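Local coordinates for fatty acid amide hydrolase (Candida albicans, PDB 6KVR), which probably hydrolyses the amide bond of monocarboxylic acid amides, releasing the carboxylate and ammonium, as a member of the amidase family, at residues A[31-34]-A[35-39]; A[73-76]-A[77-80]; A[431-434]-A[435-438]. All coordinates share one frame; numbering follows the deposited sequence.

Interaction 1 of 3, residues A[31-34]-A[35-39]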
loop_
_atom_site.group_PDB
_atom_site.type_symbol
_atom_site.label_atom_id
_atom_site.label_comp_id
_atom_site.label_asym_id
_atom_site.label_seq_id
_atom_site.Cartn_x
_atom_site.Cartn_y
_atom_site.Cartn_z
ATOM N N VAL A 31 0.557 37.687 -9.023
ATOM C CA VAL A 31 1.318 36.927 -10.014
ATOM C C VAL A 31 2.435 37.780 -10.600
ATOM O O VAL A 31 3.583 37.330 -10.723
ATOM C CB VAL A 31 0.386 36.389 -11.114
ATOM C CG1 VAL A 31 1.192 35.689 -12.217
ATOM C CG2 VAL A 31 -0.633 35.449 -10.531
ATOM N N GLU A 32 2.124 39.034 -10.948
ATOM C CA GLU A 32 3.138 39.926 -11.515
ATOM C C GLU A 32 4.304 40.151 -10.553
ATOM O O GLU A 32 5.471 40.119 -10.964
ATOM C CB GLU A 32 2.487 41.252 -11.916
ATOM C CG GLU A 32 1.385 41.083 -12.968
ATOM C CD GLU A 32 0.580 42.360 -13.209
ATOM O OE1 GLU A 32 -0.047 42.483 -14.289
ATOM O OE2 GLU A 32 0.552 43.230 -12.302
ATOM N N LYS A 33 4.015 40.377 -9.271
ATOM C CA LYS A 33 5.080 40.437 -8.273
ATOM C C LYS A 33 5.919 39.160 -8.281
ATOM O O LYS A 33 7.154 39.217 -8.222
ATOM C CB LYS A 33 4.460 40.691 -6.897
ATOM C CG LYS A 33 5.402 40.573 -5.706
ATOM C CD LYS A 33 6.378 41.735 -5.616
ATOM C CE LYS A 33 7.035 41.750 -4.239
ATOM N NZ LYS A 33 6.873 40.422 -3.531
ATOM N N TYR A 34 5.262 37.993 -8.377
ATOM C CA TYR A 34 5.993 36.726 -8.420
ATOM C C TYR A 34 6.897 36.655 -9.646
ATOM O O TYR A 34 8.023 36.140 -9.571
ATOM C CB TYR A 34 5.001 35.558 -8.413
ATOM C CG TYR A 34 5.586 34.157 -8.254
ATOM C CD1 TYR A 34 6.044 33.438 -9.353
ATOM C CD2 TYR A 34 5.616 33.531 -7.018
ATOM C CE1 TYR A 34 6.538 32.148 -9.217
ATOM C CE2 TYR A 34 6.118 32.243 -6.866
ATOM C CZ TYR A 34 6.573 31.550 -7.967
ATOM O OH TYR A 34 7.064 30.260 -7.808
ATOM N N ARG A 35 6.415 37.150 -10.788
ATOM C CA ARG A 35 7.235 37.157 -11.996
ATOM C C ARG A 35 8.409 38.112 -11.851
ATOM O O ARG A 35 9.541 37.788 -12.247
ATOM C CB ARG A 35 6.388 37.545 -13.205
ATOM C CG ARG A 35 5.318 36.551 -13.565
ATOM C CD ARG A 35 4.464 37.097 -14.689
ATOM N NE ARG A 35 3.293 36.274 -14.966
ATOM C CZ ARG A 35 2.154 36.755 -15.442
ATOM N NH1 ARG A 35 1.989 38.051 -15.652
ATOM N NH2 ARG A 35 1.156 35.917 -15.710
ATOM N N GLN A 36 8.160 39.292 -11.275
ATOM C CA GLN A 36 9.238 40.260 -11.092
ATOM C C GLN A 36 10.282 39.731 -10.124
ATOM O O GLN A 36 11.484 39.943 -10.325
ATOM C CB GLN A 36 8.671 41.598 -10.606
ATOM C CG GLN A 36 9.669 42.746 -10.646
ATOM C CD GLN A 36 10.374 42.857 -11.987
ATOM O OE1 GLN A 36 9.730 42.997 -13.028
ATOM N NE2 GLN A 36 11.704 42.772 -11.972
ATOM N N ASP A 37 9.843 39.012 -9.082
ATOM C CA ASP A 37 10.792 38.450 -8.129
ATOM C C ASP A 37 11.709 37.434 -8.799
ATOM O O ASP A 37 12.890 37.339 -8.449
ATOM C CB ASP A 37 10.049 37.809 -6.951
ATOM C CG ASP A 37 9.500 38.841 -5.965
ATOM O OD1 ASP A 37 10.030 39.981 -5.917
ATOM O OD2 ASP A 37 8.527 38.513 -5.243
ATOM N N LEU A 38 11.196 36.677 -9.773
ATOM C CA LEU A 38 12.058 35.735 -10.485
ATOM C C LEU A 38 13.098 36.474 -11.332
ATOM O O LEU A 38 14.288 36.121 -11.317
ATOM C CB LEU A 38 11.215 34.792 -11.343
ATOM C CG LEU A 38 11.944 33.775 -12.235
ATOM C CD1 LEU A 38 12.832 32.823 -11.427
ATOM C CD2 LEU A 38 10.952 33.005 -13.110
ATOM N N LYS A 39 12.670 37.508 -12.072
ATOM C CA LYS A 39 13.624 38.307 -12.844
ATOM C C LYS A 39 14.700 38.889 -11.947
ATOM O O LYS A 39 15.885 38.843 -12.286
ATOM C CB LYS A 39 12.921 39.440 -13.593
ATOM C CG LYS A 39 12.511 39.100 -15.012
ATOM C CD LYS A 39 11.435 40.043 -15.534
ATOM C CE LYS A 39 10.737 39.439 -16.754
ATOM N NZ LYS A 39 9.343 39.006 -16.420
#

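Interaction 2 of 3, residues A[73-76]-A[77-80]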
loop_
_atom_site.group_PDB
_atom_site.type_symbol
_atom_site.label_atom_id
_atom_site.label_comp_id
_atom_site.label_asym_id
_atom_site.label_seq_id
_atom_site.Cartn_x
_atom_site.Cartn_y
_atom_site.Cartn_z
ATOM N N LEU A 73 30.173 28.535 -23.145
ATOM C CA LEU A 73 29.600 29.546 -22.259
ATOM C C LEU A 73 30.113 29.428 -20.829
ATOM O O LEU A 73 30.076 30.415 -20.092
ATOM C CB LEU A 73 28.073 29.469 -22.274
ATOM C CG LEU A 73 27.371 29.606 -23.628
ATOM C CD1 LEU A 73 25.849 29.594 -23.422
ATOM C CD2 LEU A 73 27.824 30.864 -24.377
ATOM N N LEU A 74 30.561 28.252 -20.416
ATOM C CA LEU A 74 31.232 28.057 -19.141
ATOM C C LEU A 74 32.735 27.917 -19.377
ATOM O O LEU A 74 33.183 27.588 -20.480
ATOM C CB LEU A 74 30.702 26.809 -18.422
ATOM C CG LEU A 74 29.181 26.648 -18.284
ATOM C CD1 LEU A 74 28.847 25.212 -17.930
ATOM C CD2 LEU A 74 28.573 27.621 -17.259
ATOM N N THR A 75 33.513 28.175 -18.322
ATOM C CA THR A 75 34.950 27.966 -18.378
ATOM C C THR A 75 35.253 26.473 -18.462
ATOM O O THR A 75 34.377 25.638 -18.212
ATOM C CB THR A 75 35.635 28.568 -17.148
ATOM O OG1 THR A 75 35.290 27.804 -15.982
ATOM C CG2 THR A 75 35.224 30.030 -16.953
ATOM N N PRO A 76 36.483 26.105 -18.838
ATOM C CA PRO A 76 36.846 24.679 -18.796
ATOM C C PRO A 76 36.647 24.052 -17.430
ATOM O O PRO A 76 36.310 22.865 -17.341
ATOM C CB PRO A 76 38.327 24.686 -19.205
ATOM C CG PRO A 76 38.459 25.881 -20.075
ATOM C CD PRO A 76 37.501 26.915 -19.537
ATOM N N GLU A 77 36.859 24.819 -16.359
ATOM C CA GLU A 77 36.692 24.300 -15.006
ATOM C C GLU A 77 35.224 24.013 -14.705
ATOM O O GLU A 77 34.897 22.965 -14.132
ATOM C CB GLU A 77 37.242 25.305 -13.990
ATOM C CG GLU A 77 38.763 25.427 -13.910
ATOM C CD GLU A 77 39.371 26.159 -15.109
ATOM O OE1 GLU A 77 38.770 27.146 -15.613
ATOM O OE2 GLU A 77 40.485 25.766 -15.527
ATOM N N GLU A 78 34.333 24.942 -15.079
ATOM C CA GLU A 78 32.900 24.748 -14.861
ATOM C C GLU A 78 32.368 23.572 -15.673
ATOM O O GLU A 78 31.523 22.808 -15.186
ATOM C CB GLU A 78 32.139 26.027 -15.206
ATOM C CG GLU A 78 32.274 27.156 -14.174
ATOM C CD GLU A 78 31.823 28.500 -14.735
ATOM O OE1 GLU A 78 32.085 28.748 -15.934
ATOM O OE2 GLU A 78 31.203 29.306 -13.990
ATOM N N PHE A 79 32.852 23.402 -16.911
ATOM C CA PHE A 79 32.473 22.221 -17.687
ATOM C C PHE A 79 33.002 20.955 -17.030
ATOM O O PHE A 79 32.315 19.924 -17.000
ATOM C CB PHE A 79 32.992 22.319 -19.123
ATOM C CG PHE A 79 32.093 23.094 -20.048
ATOM C CD1 PHE A 79 30.773 22.698 -20.260
ATOM C CD2 PHE A 79 32.568 24.216 -20.719
ATOM C CE1 PHE A 79 29.934 23.418 -21.112
ATOM C CE2 PHE A 79 31.738 24.942 -21.569
ATOM C CZ PHE A 79 30.418 24.538 -21.767
ATOM N N ALA A 80 34.227 21.016 -16.506
ATOM C CA ALA A 80 34.817 19.845 -15.873
ATOM C C ALA A 80 34.022 19.443 -14.642
ATOM O O ALA A 80 33.810 18.253 -14.388
ATOM C CB ALA A 80 36.274 20.125 -15.505
#

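Interaction 3 of 3, residues A[431-434]-A[435-438]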
loop_
_atom_site.group_PDB
_atom_site.type_symbol
_atom_site.label_atom_id
_atom_site.label_comp_id
_atom_site.label_asym_id
_atom_site.label_seq_id
_atom_site.Cartn_x
_atom_site.Cartn_y
_atom_site.Cartn_z
ATOM N N HIS A 431 -19.407 12.796 -10.516
ATOM C CA HIS A 431 -18.846 12.489 -9.205
ATOM C C HIS A 431 -19.266 11.067 -8.835
ATOM O O HIS A 431 -20.434 10.815 -8.539
ATOM C CB HIS A 431 -19.320 13.519 -8.181
ATOM C CG HIS A 431 -18.508 13.559 -6.920
ATOM N ND1 HIS A 431 -18.610 14.589 -6.004
ATOM C CD2 HIS A 431 -17.600 12.694 -6.411
ATOM C CE1 HIS A 431 -17.792 14.358 -4.991
ATOM N NE2 HIS A 431 -17.172 13.210 -5.209
ATOM N N TYR A 432 -18.315 10.142 -8.870
ATOM C CA TYR A 432 -18.583 8.738 -8.583
ATOM C C TYR A 432 -19.007 8.534 -7.130
ATOM O O TYR A 432 -18.594 9.267 -6.227
ATOM C CB TYR A 432 -17.326 7.910 -8.847
ATOM C CG TYR A 432 -17.100 7.495 -10.286
ATOM C CD1 TYR A 432 -17.121 8.420 -11.314
ATOM C CD2 TYR A 432 -16.823 6.169 -10.602
ATOM C CE1 TYR A 432 -16.905 8.033 -12.628
ATOM C CE2 TYR A 432 -16.592 5.773 -11.906
ATOM C CZ TYR A 432 -16.641 6.707 -12.916
ATOM O OH TYR A 432 -16.422 6.302 -14.215
ATOM N N ASP A 433 -19.822 7.507 -6.901
ATOM C CA ASP A 433 -20.041 7.038 -5.548
ATOM C C ASP A 433 -18.973 5.986 -5.175
ATOM O O ASP A 433 -18.212 5.509 -6.019
ATOM C CB ASP A 433 -21.477 6.503 -5.395
ATOM C CG ASP A 433 -21.810 5.375 -6.378
ATOM O OD1 ASP A 433 -20.888 4.730 -6.901
ATOM O OD2 ASP A 433 -23.007 5.107 -6.624
ATOM N N VAL A 434 -18.918 5.636 -3.883
ATOM C CA VAL A 434 -17.844 4.777 -3.360
ATOM C C VAL A 434 -17.860 3.395 -4.024
ATOM O O VAL A 434 -16.811 2.862 -4.415
ATOM C CB VAL A 434 -17.957 4.666 -1.828
ATOM C CG1 VAL A 434 -17.260 3.393 -1.310
ATOM C CG2 VAL A 434 -17.397 5.917 -1.160
ATOM N N ALA A 435 -19.047 2.789 -4.152
ATOM C CA ALA A 435 -19.155 1.479 -4.791
ATOM C C ALA A 435 -18.566 1.475 -6.193
ATOM O O ALA A 435 -17.930 0.495 -6.591
ATOM C CB ALA A 435 -20.612 1.026 -4.846
ATOM N N SER A 436 -18.784 2.545 -6.974
ATOM C CA SER A 436 -18.241 2.566 -8.331
ATOM C C SER A 436 -16.731 2.816 -8.339
ATOM O O SER A 436 -16.039 2.357 -9.252
ATOM C CB SER A 436 -18.953 3.622 -9.176
ATOM O OG SER A 436 -20.361 3.449 -9.129
ATOM N N ASN A 437 -16.203 3.553 -7.353
ATOM C CA ASN A 437 -14.753 3.690 -7.225
ATOM C C ASN A 437 -14.110 2.353 -6.869
ATOM O O ASN A 437 -13.055 2.002 -7.409
ATOM C CB ASN A 437 -14.414 4.755 -6.173
ATOM C CG ASN A 437 -12.946 5.228 -6.237
ATOM O OD1 ASN A 437 -12.106 4.642 -6.920
ATOM N ND2 ASN A 437 -12.641 6.284 -5.502
ATOM N N ARG A 438 -14.752 1.577 -5.986
ATOM C CA ARG A 438 -14.220 0.269 -5.609
ATOM C C ARG A 438 -14.152 -0.692 -6.795
ATOM O O ARG A 438 -13.205 -1.487 -6.897
ATOM C CB ARG A 438 -15.062 -0.328 -4.481
ATOM C CG ARG A 438 -14.882 0.384 -3.166
ATOM C CD ARG A 438 -15.545 -0.394 -2.041
ATOM N NE ARG A 438 -15.624 0.403 -0.826
ATOM C CZ ARG A 438 -16.349 0.068 0.227
ATOM N NH1 ARG A 438 -17.029 -1.066 0.259
ATOM N NH2 ARG A 438 -16.400 0.894 1.272
#

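Interaction 1 of 3, residues A[31-34]-A[35-39]
Val31 and Arg35, Glu32 and Gln36, Lys33 and Asp37, and Tyr34 and Leu38 are joined one turn apart by four successive i to i+4 backbone hydrogen bonds; three of them are short, Asp37 N to Lys33 O for example at 2.8 Å, and the last, Leu38 N to Tyr34 O, stretches to 3.2 Å. The side chains pair with the same spacing. Val31 CG1 sits over one face of the Arg35 guanidinium, toward its rim, 3.5 Å from NH2 of Arg35. The arginine chain is stretched out as far as NE and passes beside Val31 O, with Arg35 CG at 3.4 Å. Its NE and NH2 then bond to the carbonyl oxygens of Phe216 and Asn215, so a buried valine backs a guanidinium held by the main chain of a neighbouring loop. Two residues on from Val31, Lys33 bends at chi2 (73°) and again at chi4, its chain slanting past Asp37 OD2. The resulting salt bridge, Lys33 NZ to Asp37 OD2 at 3.1 Å, uses the syn lone pair of that oxygen. Tyr34 aims its ring into the protein, where it meets Phe216 edge-to-face and packs on Met122, Ile167 and Ile176. This is an amphipathic alpha-helix, helix 20-40, with an i to i+4 lysine-aspartate bridge on its exposed side and the side chain of Tyr34 about 11 Å from that of Lys158, predicted to belong to the charge relay system.

Interaction 2 of 3, residues A[73-76]-A[77-80]
Hydrogen bonds between Thr75 and Glu78 run both ways across the first turn of helix 76-82. Glu78 N gives to Thr75 OG1 at 3.1 Å, and Thr75 N returns a bond to Glu78 OE1 at 2.8 Å, nearly straight at 165° and meeting the oxygen almost along its C-O axis. The hydroxyl reaches the helix end because chi1 of 69° sets OG1 between the backbone N and the carbonyl carbon; from there it also makes a weak bond to Glu78 OE1, at 3.3 Å. The other carboxylate oxygen, Glu78 OE2, is bonded to His109 ND1 on helix 100-118. Backbone bonds continue the turn, Phe79 N to Thr75 O at 3.0 Å and Ala80 N to Pro76 O at 2.9 Å. Together the reciprocal bonds make a capping box: Thr75 is the N-cap, Pro76 begins the helix, and Glu78 closes the box from the third helical position. Apolar contact comes from the residue before the cap. Leu74 lays its CB over one face of the Phe79 ring as a CH-pi contact, 3.9 Å from the centroid and 16° off the normal, while Leu74 CD1 lies 3.8 Å from Phe79 CE1, the leucine lying roughly perpendicular to the phenylalanine side chain. Beyond them, Phe79 meets the ring of Tyr69 and packs on Leu68 of helix 64-70, and Leu74 reaches Arg110 and Leu113 of helix 100-118.

Interaction 3 of 3, residues A[431-434]-A[435-438]
Val434 packs against Arg438 one turn further on, just where a capped N terminus starts helix 434-457, with Asp433 as N-cap and Ser436 three residues further on. With CG1 anti to the backbone N (chi1 157°), Val434 brings that methyl to within 3.4 Å of Arg438 NE, where the two side chains cross at a slant. The arginine keeps its aliphatic part straight, and its CG passes close to Val434 O, which also accepts the backbone bond from Arg438 N at 2.9 Å. Past the valine, the guanidinium reaches toward Asp399 of the second subunit in a long, weak ion pair. Val434 itself packs on Asn437 of the second subunit, while Ala435 N bonds to His431 NE2 of that chain. The capped helix end therefore helps form the dimer interface, and the exchange is mutual. Ser436 is the other main partner. Tyr432, from the approach to the helix, rests ring atom CD2 3.6 Å from Ser436 CB, and Asn437, next along the helix, bonds through its OD1 to Ser291. The backbone of Asn437 makes the first i+4 to i bond of the helix, Asn437 N to Asp433 O at 3.1 Å. At the cap, two donors of Ser436 grip one oxygen, which probably helps to stabilise negative charge on the aspartate: Ser436 N meets Asp433 OD1 head-on at 3.0 Å, and the hydroxyl OG of Ser436 reaches the same OD1 at 2.6 Å from the syn side, 20° out of the carboxylate plane.

From the N terminus the three contacts come in series, and none nests in or crosses another. Interaction 1 lies wholly within helix 20-40, closes no loop, and sets that helix against loops of the body. Interaction 2 ends the short loop after helix 64-70 and starts helix 76-82, its side chains packing back on helix 64-70 and across to helix 100-118; its nearest atoms are about 18 Å from those of interaction 1. Interaction 3, far along the chain, turns the loop after helix 417-423 into helix 434-457 at the contact with the second subunit. Interactions 2 and 3, both helix starts, stand on opposite sides of the chain's centre, about 56 Å apart between their own centres.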